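Long-range contact in beta-glycosidase (Bacteroides caccae, PDB 6T2R), which acts as a glycoside hydrolase family 16 enzyme on mucin O-glycans, probably as an endo-beta-galactosidase that cuts within the sugar chains: residues G121-E132 with I226-G237. Numbering follows the deposited sequence.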
ATOM      1  N   GLY A 121      -7.170  16.260   5.139  1.00 30.73           N
ATOM      2  CA  GLY A 121      -6.384  15.513   6.139  1.00 32.49           C
ATOM      3  C   GLY A 121      -6.374  14.021   5.914  1.00 30.04           C
ATOM      4  O   GLY A 121      -5.631  13.330   6.613  1.00 30.37           O
ATOM      5  N   ALA A 122      -7.122  13.525   4.937  1.00 32.47           N
ATOM      6  CA  ALA A 122      -7.077  12.087   4.582  1.00 32.87           C
ATOM      7  C   ALA A 122      -5.903  11.808   3.610  1.00 32.99           C
ATOM      8  O   ALA A 122      -5.620  12.638   2.697  1.00 34.82           O
ATOM      9  CB  ALA A 122      -8.417  11.657   4.037  1.00 30.49           C
ATOM     10  N   TRP A 123      -5.229  10.674   3.826  1.00 30.68           N
ATOM     11  CA  TRP A 123      -4.142  10.146   2.962  1.00 29.11           C
ATOM     12  C   TRP A 123      -4.132   8.630   3.073  1.00 27.55           C
ATOM     13  O   TRP A 123      -3.197   8.022   3.602  1.00 29.00           O
ATOM     14  CB  TRP A 123      -2.795  10.790   3.304  1.00 27.86           C
ATOM     15  CG  TRP A 123      -2.338  10.698   4.723  1.00 29.48           C
ATOM     16  CD1 TRP A 123      -3.050  10.992   5.849  1.00 32.51           C
ATOM     17  CD2 TRP A 123      -1.006  10.382   5.166  1.00 27.76           C
ATOM     18  NE1 TRP A 123      -2.260  10.849   6.957  1.00 33.60           N
ATOM     19  CE2 TRP A 123      -0.999  10.469   6.569  1.00 29.54           C
ATOM     20  CE3 TRP A 123       0.164   9.993   4.519  1.00 29.67           C
ATOM     21  CZ2 TRP A 123       0.126  10.177   7.339  1.00 27.00           C
ATOM     22  CZ3 TRP A 123       1.284   9.708   5.281  1.00 28.38           C
ATOM     23  CH2 TRP A 123       1.258   9.804   6.672  1.00 27.26           C
ATOM     24  N   PRO A 124      -5.185   7.976   2.535  1.00 25.88           N
ATOM     25  CA  PRO A 124      -5.202   6.516   2.409  1.00 25.86           C
ATOM     26  C   PRO A 124      -4.012   6.021   1.572  1.00 23.72           C
ATOM     27  O   PRO A 124      -3.643   6.702   0.654  1.00 20.45           O
ATOM     28  CB  PRO A 124      -6.500   6.234   1.657  1.00 25.86           C
ATOM     29  CG  PRO A 124      -6.713   7.531   0.882  1.00 24.93           C
ATOM     30  CD  PRO A 124      -6.342   8.601   1.875  1.00 24.12           C
ATOM     31  N   ALA A 125      -3.432   4.888   1.954  1.00 20.59           N
ATOM     32  CA  ALA A 125      -2.212   4.340   1.336  1.00 22.25           C
ATOM     33  C   ALA A 125      -2.383   2.860   1.020  1.00 23.00           C
ATOM     34  O   ALA A 125      -3.146   2.150   1.717  1.00 22.49           O
ATOM     35  CB  ALA A 125      -1.010   4.566   2.233  1.00 23.07           C
ATOM     36  N   ILE A 126      -1.666   2.404  -0.004  1.00 25.07           N
ATOM     37  CA  ILE A 126      -1.469   0.968  -0.356  1.00 22.12           C
ATOM     38  C   ILE A 126       0.038   0.790  -0.495  1.00 23.40           C
ATOM     39  O   ILE A 126       0.654   1.511  -1.292  1.00 22.45           O
ATOM     40  CB  ILE A 126      -2.214   0.625  -1.661  1.00 22.86           C
ATOM     41  CG1 ILE A 126      -3.712   0.916  -1.540  1.00 21.08           C
ATOM     42  CG2 ILE A 126      -1.926  -0.807  -2.076  1.00 23.84           C
ATOM     43  CD1 ILE A 126      -4.503   0.908  -2.838  1.00 21.76           C
ATOM     44  N   TRP A 127       0.634  -0.133   0.239  1.00 23.76           N
ATOM     45  CA  TRP A 127       2.100  -0.129   0.323  1.00 22.23           C
ATOM     46  C   TRP A 127       2.609  -1.434   0.883  1.00 22.13           C
ATOM     47  O   TRP A 127       1.794  -2.215   1.440  1.00 23.97           O
ATOM     48  CB  TRP A 127       2.541   1.093   1.125  1.00 23.26           C
ATOM     49  CG  TRP A 127       2.041   1.225   2.530  1.00 25.27           C
ATOM     50  CD1 TRP A 127       0.752   1.341   2.979  1.00 25.48           C
ATOM     51  CD2 TRP A 127       2.878   1.446   3.685  1.00 24.74           C
ATOM     52  NE1 TRP A 127       0.737   1.563   4.337  1.00 23.51           N
ATOM     53  CE2 TRP A 127       2.021   1.622   4.792  1.00 22.66           C
ATOM     54  CE3 TRP A 127       4.271   1.482   3.881  1.00 25.30           C
ATOM     55  CZ2 TRP A 127       2.509   1.842   6.068  1.00 23.76           C
ATOM     56  CZ3 TRP A 127       4.761   1.695   5.152  1.00 24.31           C
ATOM     57  CH2 TRP A 127       3.880   1.876   6.220  1.00 27.41           C
ATOM     58  N   THR A 128       3.910  -1.662   0.705  1.00 24.07           N
ATOM     59  CA  THR A 128       4.585  -2.883   1.165  1.00 24.14           C
ATOM     60  C   THR A 128       5.867  -2.556   1.927  1.00 24.52           C
ATOM     61  O   THR A 128       6.516  -1.545   1.657  1.00 23.60           O
ATOM     62  CB  THR A 128       4.873  -3.845   0.010  1.00 25.04           C
ATOM     63  OG1 THR A 128       6.010  -3.357  -0.709  1.00 23.07           O
ATOM     64  CG2 THR A 128       3.651  -4.054  -0.859  1.00 23.93           C
ATOM     65  N   LEU A 129       6.149  -3.449   2.871  1.00 24.55           N
ATOM     66  CA  LEU A 129       7.301  -3.488   3.794  1.00 24.30           C
ATOM     67  C   LEU A 129       7.874  -4.898   3.742  1.00 24.62           C
ATOM     68  O   LEU A 129       7.195  -5.807   3.293  1.00 23.93           O
ATOM     69  CB  LEU A 129       6.813  -3.116   5.197  1.00 24.72           C
ATOM     70  CG  LEU A 129       6.505  -1.630   5.389  1.00 24.15           C
ATOM     71  CD1 LEU A 129       6.034  -1.387   6.794  1.00 23.57           C
ATOM     72  CD2 LEU A 129       7.715  -0.764   5.051  1.00 23.00           C
ATOM     73  N   PRO A 130       9.140  -5.108   4.161  1.00 24.94           N
ATOM     74  CA  PRO A 130       9.707  -6.453   4.234  1.00 24.57           C
ATOM     75  C   PRO A 130       8.895  -7.373   5.140  1.00 23.33           C
ATOM     76  O   PRO A 130       8.546  -6.983   6.251  1.00 21.73           O
ATOM     77  CB  PRO A 130      11.131  -6.238   4.772  1.00 28.97           C
ATOM     78  CG  PRO A 130      11.418  -4.778   4.429  1.00 27.30           C
ATOM     79  CD  PRO A 130      10.089  -4.069   4.562  1.00 24.22           C
ATOM     80  N   TYR A 131       8.582  -8.560   4.605  1.00 23.94           N
ATOM     81  CA  TYR A 131       7.845  -9.642   5.295  1.00 24.81           C
ATOM     82  C   TYR A 131       8.651 -10.083   6.514  1.00 23.74           C
ATOM     83  O   TYR A 131       8.069 -10.291   7.579  1.00 24.75           O
ATOM     84  CB  TYR A 131       7.624 -10.850   4.377  1.00 25.72           C
ATOM     85  CG  TYR A 131       6.734 -11.876   5.025  1.00 27.64           C
ATOM     86  CD1 TYR A 131       5.348 -11.721   5.026  1.00 27.35           C
ATOM     87  CD2 TYR A 131       7.296 -12.940   5.712  1.00 25.89           C
ATOM     88  CE1 TYR A 131       4.533 -12.620   5.688  1.00 29.67           C
ATOM     89  CE2 TYR A 131       6.497 -13.874   6.337  1.00 30.76           C
ATOM     90  CZ  TYR A 131       5.116 -13.707   6.335  1.00 32.06           C
ATOM     91  OH  TYR A 131       4.358 -14.618   7.013  1.00 31.81           O
ATOM     92  N   GLU A 132       9.961 -10.218   6.353  1.00 26.14           N
ATOM     93  CA  GLU A 132      10.857 -10.743   7.428  1.00 29.20           C
ATOM     94  C   GLU A 132      11.181  -9.611   8.431  1.00 28.94           C
ATOM     95  O   GLU A 132      12.248  -8.984   8.315  1.00 27.80           O
ATOM     96  CB  GLU A 132      12.097 -11.349   6.787  1.00 29.47           C
ATOM     97  CG  GLU A 132      11.792 -12.526   5.877  1.00 31.61           C
ATOM     98  CD  GLU A 132      12.881 -12.749   4.839  1.00 32.57           C
ATOM     99  OE1 GLU A 132      13.540 -13.759   4.954  1.00 31.99           O
ATOM    100  OE2 GLU A 132      13.089 -11.896   3.940  1.00 31.32           O
ATOM    101  N   ILE A 226      13.042  -8.750  -1.951  1.00 24.16           N
ATOM    102  CA  ILE A 226      12.918  -9.566  -0.728  1.00 25.23           C
ATOM    103  C   ILE A 226      11.420  -9.726  -0.531  1.00 24.24           C
ATOM    104  O   ILE A 226      10.639  -8.889  -0.974  1.00 22.85           O
ATOM    105  CB  ILE A 226      13.579  -8.899   0.499  1.00 26.34           C
ATOM    106  CG1 ILE A 226      12.985  -7.513   0.802  1.00 25.07           C
ATOM    107  CG2 ILE A 226      15.095  -8.851   0.357  1.00 27.48           C
ATOM    108  CD1 ILE A 226      13.626  -6.846   2.027  1.00 24.54           C
ATOM    109  N   PRO A 227      10.988 -10.788   0.167  1.00 25.44           N
ATOM    110  CA  PRO A 227       9.569 -10.996   0.409  1.00 24.72           C
ATOM    111  C   PRO A 227       8.945  -9.770   1.088  1.00 23.86           C
ATOM    112  O   PRO A 227       9.550  -9.214   1.998  1.00 20.97           O
ATOM    113  CB  PRO A 227       9.553 -12.190   1.362  1.00 26.32           C
ATOM    114  CG  PRO A 227      10.842 -12.910   1.070  1.00 25.37           C
ATOM    115  CD  PRO A 227      11.836 -11.804   0.817  1.00 25.39           C
ATOM    116  N   GLN A 228       7.723  -9.434   0.672  1.00 23.87           N
ATOM    117  CA  GLN A 228       6.978  -8.236   1.114  1.00 24.69           C
ATOM    118  C   GLN A 228       5.726  -8.684   1.864  1.00 25.01           C
ATOM    119  O   GLN A 228       5.195  -9.777   1.541  1.00 24.72           O
ATOM    120  CB  GLN A 228       6.637  -7.400  -0.131  1.00 23.66           C
ATOM    121  CG  GLN A 228       7.865  -7.056  -0.981  1.00 21.98           C
ATOM    122  CD  GLN A 228       8.652  -5.910  -0.391  1.00 23.08           C
ATOM    123  OE1 GLN A 228       8.066  -4.951   0.107  1.00 24.30           O
ATOM    124  NE2 GLN A 228       9.985  -6.021  -0.403  1.00 23.50           N
ATOM    125  N   TYR A 229       5.246  -7.862   2.799  1.00 23.83           N
ATOM    126  CA  TYR A 229       3.825  -7.893   3.225  1.00 23.88           C
ATOM    127  C   TYR A 229       3.147  -6.602   2.755  1.00 24.98           C
ATOM    128  O   TYR A 229       3.830  -5.557   2.561  1.00 24.76           O
ATOM    129  CB  TYR A 229       3.698  -8.177   4.717  1.00 25.62           C
ATOM    130  CG  TYR A 229       3.972  -7.053   5.691  1.00 25.92           C
ATOM    131  CD1 TYR A 229       2.935  -6.286   6.186  1.00 26.36           C
ATOM    132  CD2 TYR A 229       5.245  -6.817   6.191  1.00 27.34           C
ATOM    133  CE1 TYR A 229       3.153  -5.287   7.124  1.00 27.61           C
ATOM    134  CE2 TYR A 229       5.479  -5.824   7.128  1.00 26.26           C
ATOM    135  CZ  TYR A 229       4.427  -5.076   7.613  1.00 26.08           C
ATOM    136  OH  TYR A 229       4.621  -4.121   8.558  1.00 22.58           O
ATOM    137  N   LEU A 230       1.826  -6.687   2.582  1.00 24.06           N
ATOM    138  CA  LEU A 230       0.980  -5.642   1.962  1.00 24.02           C
ATOM    139  C   LEU A 230       0.153  -4.989   3.058  1.00 23.61           C
ATOM    140  O   LEU A 230      -0.341  -5.715   3.925  1.00 23.67           O
ATOM    141  CB  LEU A 230       0.049  -6.321   0.962  1.00 24.11           C
ATOM    142  CG  LEU A 230      -0.949  -5.391   0.297  1.00 23.98           C
ATOM    143  CD1 LEU A 230      -0.268  -4.211  -0.403  1.00 24.57           C
ATOM    144  CD2 LEU A 230      -1.788  -6.181  -0.692  1.00 27.90           C
ATOM    145  N   LEU A 231       0.122  -3.676   3.051  1.00 24.03           N
ATOM    146  CA  LEU A 231      -0.672  -2.809   3.948  1.00 24.67           C
ATOM    147  C   LEU A 231      -1.636  -2.029   3.052  1.00 24.59           C
ATOM    148  O   LEU A 231      -1.180  -1.459   1.997  1.00 27.46           O
ATOM    149  CB  LEU A 231       0.246  -1.831   4.705  1.00 24.92           C
ATOM    150  CG  LEU A 231       1.369  -2.450   5.551  1.00 27.22           C
ATOM    151  CD1 LEU A 231       2.629  -2.695   4.708  1.00 27.87           C
ATOM    152  CD2 LEU A 231       1.728  -1.542   6.714  1.00 27.25           C
ATOM    153  N   ILE A 232      -2.878  -1.946   3.492  1.00 22.90           N
ATOM    154  CA  ILE A 232      -3.967  -1.124   2.895  1.00 24.12           C
ATOM    155  C   ILE A 232      -4.660  -0.428   4.059  1.00 24.49           C
ATOM    156  O   ILE A 232      -5.142  -1.158   4.955  1.00 26.60           O
ATOM    157  CB  ILE A 232      -4.969  -1.964   2.085  1.00 24.41           C
ATOM    158  CG1 ILE A 232      -4.267  -2.788   1.006  1.00 24.34           C
ATOM    159  CG2 ILE A 232      -6.017  -1.021   1.506  1.00 27.20           C
ATOM    160  CD1 ILE A 232      -5.129  -3.793   0.287  1.00 25.63           C
ATOM    161  N   ASP A 233      -4.631   0.902   4.124  1.00 21.80           N
ATOM    162  CA  ASP A 233      -5.107   1.530   5.376  1.00 26.11           C
ATOM    163  C   ASP A 233      -5.443   2.985   5.129  1.00 25.93           C
ATOM    164  O   ASP A 233      -4.705   3.663   4.394  1.00 27.84           O
ATOM    165  CB  ASP A 233      -4.073   1.367   6.506  1.00 29.60           C
ATOM    166  CG  ASP A 233      -2.785   2.144   6.264  1.00 27.61           C
ATOM    167  OD1 ASP A 233      -1.975   1.703   5.417  1.00 26.65           O
ATOM    168  OD2 ASP A 233      -2.645   3.218   6.873  1.00 30.13           O
ATOM    169  N   MET A 234      -6.560   3.396   5.716  1.00 27.33           N
ATOM    170  CA  MET A 234      -6.968   4.799   5.848  1.00 26.47           C
ATOM    171  C   MET A 234      -6.016   5.442   6.856  1.00 26.72           C
ATOM    172  O   MET A 234      -5.520   4.751   7.794  1.00 25.56           O
ATOM    173  CB  MET A 234      -8.424   4.907   6.314  1.00 30.41           C
ATOM    174  CG  MET A 234      -8.940   6.335   6.449  1.00 27.21           C
ATOM    175  SD  MET A 234      -8.680   7.353   5.001  1.00 30.46           S
ATOM    176  CE  MET A 234      -9.805   6.608   3.822  1.00 31.63           C
ATOM    177  N   GLN A 235      -5.763   6.719   6.624  1.00 23.54           N
ATOM    178  CA  GLN A 235      -4.807   7.538   7.380  1.00 25.46           C
ATOM    179  C   GLN A 235      -5.438   8.930   7.457  1.00 25.47           C
ATOM    180  O   GLN A 235      -6.068   9.380   6.445  1.00 25.21           O
ATOM    181  CB  GLN A 235      -3.436   7.512   6.684  1.00 23.18           C
ATOM    182  CG  GLN A 235      -2.788   6.142   6.702  1.00 24.96           C
ATOM    183  CD  GLN A 235      -1.477   6.010   5.959  1.00 25.52           C
ATOM    184  OE1 GLN A 235      -1.000   6.912   5.268  1.00 26.99           O
ATOM    185  NE2 GLN A 235      -0.921   4.835   6.057  1.00 20.30           N
ATOM    186  N   LEU A 236      -5.282   9.582   8.607  1.00 28.89           N
ATOM    187  CA  LEU A 236      -5.808  10.955   8.846  1.00 33.05           C
ATOM    188  C   LEU A 236      -4.757  11.808   9.570  1.00 31.47           C
ATOM    189  O   LEU A 236      -4.310  11.393  10.668  1.00 32.56           O
ATOM    190  CB  LEU A 236      -7.097  10.858   9.675  1.00 35.55           C
ATOM    191  CG  LEU A 236      -8.355  10.450   8.910  1.00 37.49           C
ATOM    192  CD1 LEU A 236      -9.525  10.233   9.878  1.00 37.71           C
ATOM    193  CD2 LEU A 236      -8.710  11.486   7.850  1.00 36.90           C
ATOM    194  N   GLY A 237      -4.354  12.923   8.948  1.00 32.31           N
ATOM    195  CA  GLY A 237      -3.423  13.915   9.522  1.00 35.45           C
ATOM    196  C   GLY A 237      -1.953  13.503   9.483  1.00 35.35           C
ATOM    197  O   GLY A 237      -1.622  12.299   9.327  1.00 31.80           O
TER
HETATM  198  O   HOH W   1       9.203  -2.763   0.847  1.00 31.64           O
HETATM  199  O   HOH W   2      11.498  -9.741   3.938  1.00 22.82           O
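Gln228 OE1 accepts two hydrogen bonds, one from Thr128 OG1 at 2.7 Å and one from water 1 at 2.6 Å. The same water donates to Thr128 O, while Gln228 NE2 turns back to Ile226 O; the side chain bends at chi2, so that both OE1 and NE2 of its amide are engaged. From here strands 125-130 and 228-233 run antiparallel, with Ala125-Asp233, Trp127-Leu231 and Leu129-Tyr229 as the hydrogen-bonded pairs. Past the strand ends the ladder goes on: Tyr131 N donates to Pro227 O, which also takes a bond from water 2, and at the far end Gly237 N reaches Gly121 O at 2.7 Å.

Two indoles lie across the partner segment. Trp127 has its CG between the backbone N and carbonyl carbon (chi1 59°), which lays the ring over Leu231: Leu231 CB sits 3.7 Å from the centroid of the Trp127 five-membered ring, and Leu231 CD2 approaches Trp127 CZ2 nearer the rim. At the edge, Trp127 NE1 donates to Asp233 OD1 over 2.9 Å, almost exactly in the ring plane, and this fixes the ring's rotation. Trp123 repeats the pose on Gln235, with Gln235 CB 3.6 Å from the centroid of the Trp123 five-membered ring; the bond from Trp123 NE1 to Gly237 O is weak, bent to 126°. Tyr229 lies alongside Leu129, and Tyr229 CE2 is 3.6 Å from Leu129 CB.

Ile126, Thr128, Leu230 and Ile232 point to the other face, where Leu230 and Ile232 pack on Val258 of strand 251-263. Trp127 also touches Glu143 and Asp145 on strand 143-145, where the sequence matches the start of the ExDxxE motif that is catalytic in family 16 relatives. With Leu231 carbon over one face and the Asp233 carboxylate at its edge, the Trp127 indole has its rotation fixed, consistent with a wall beside the probable active site.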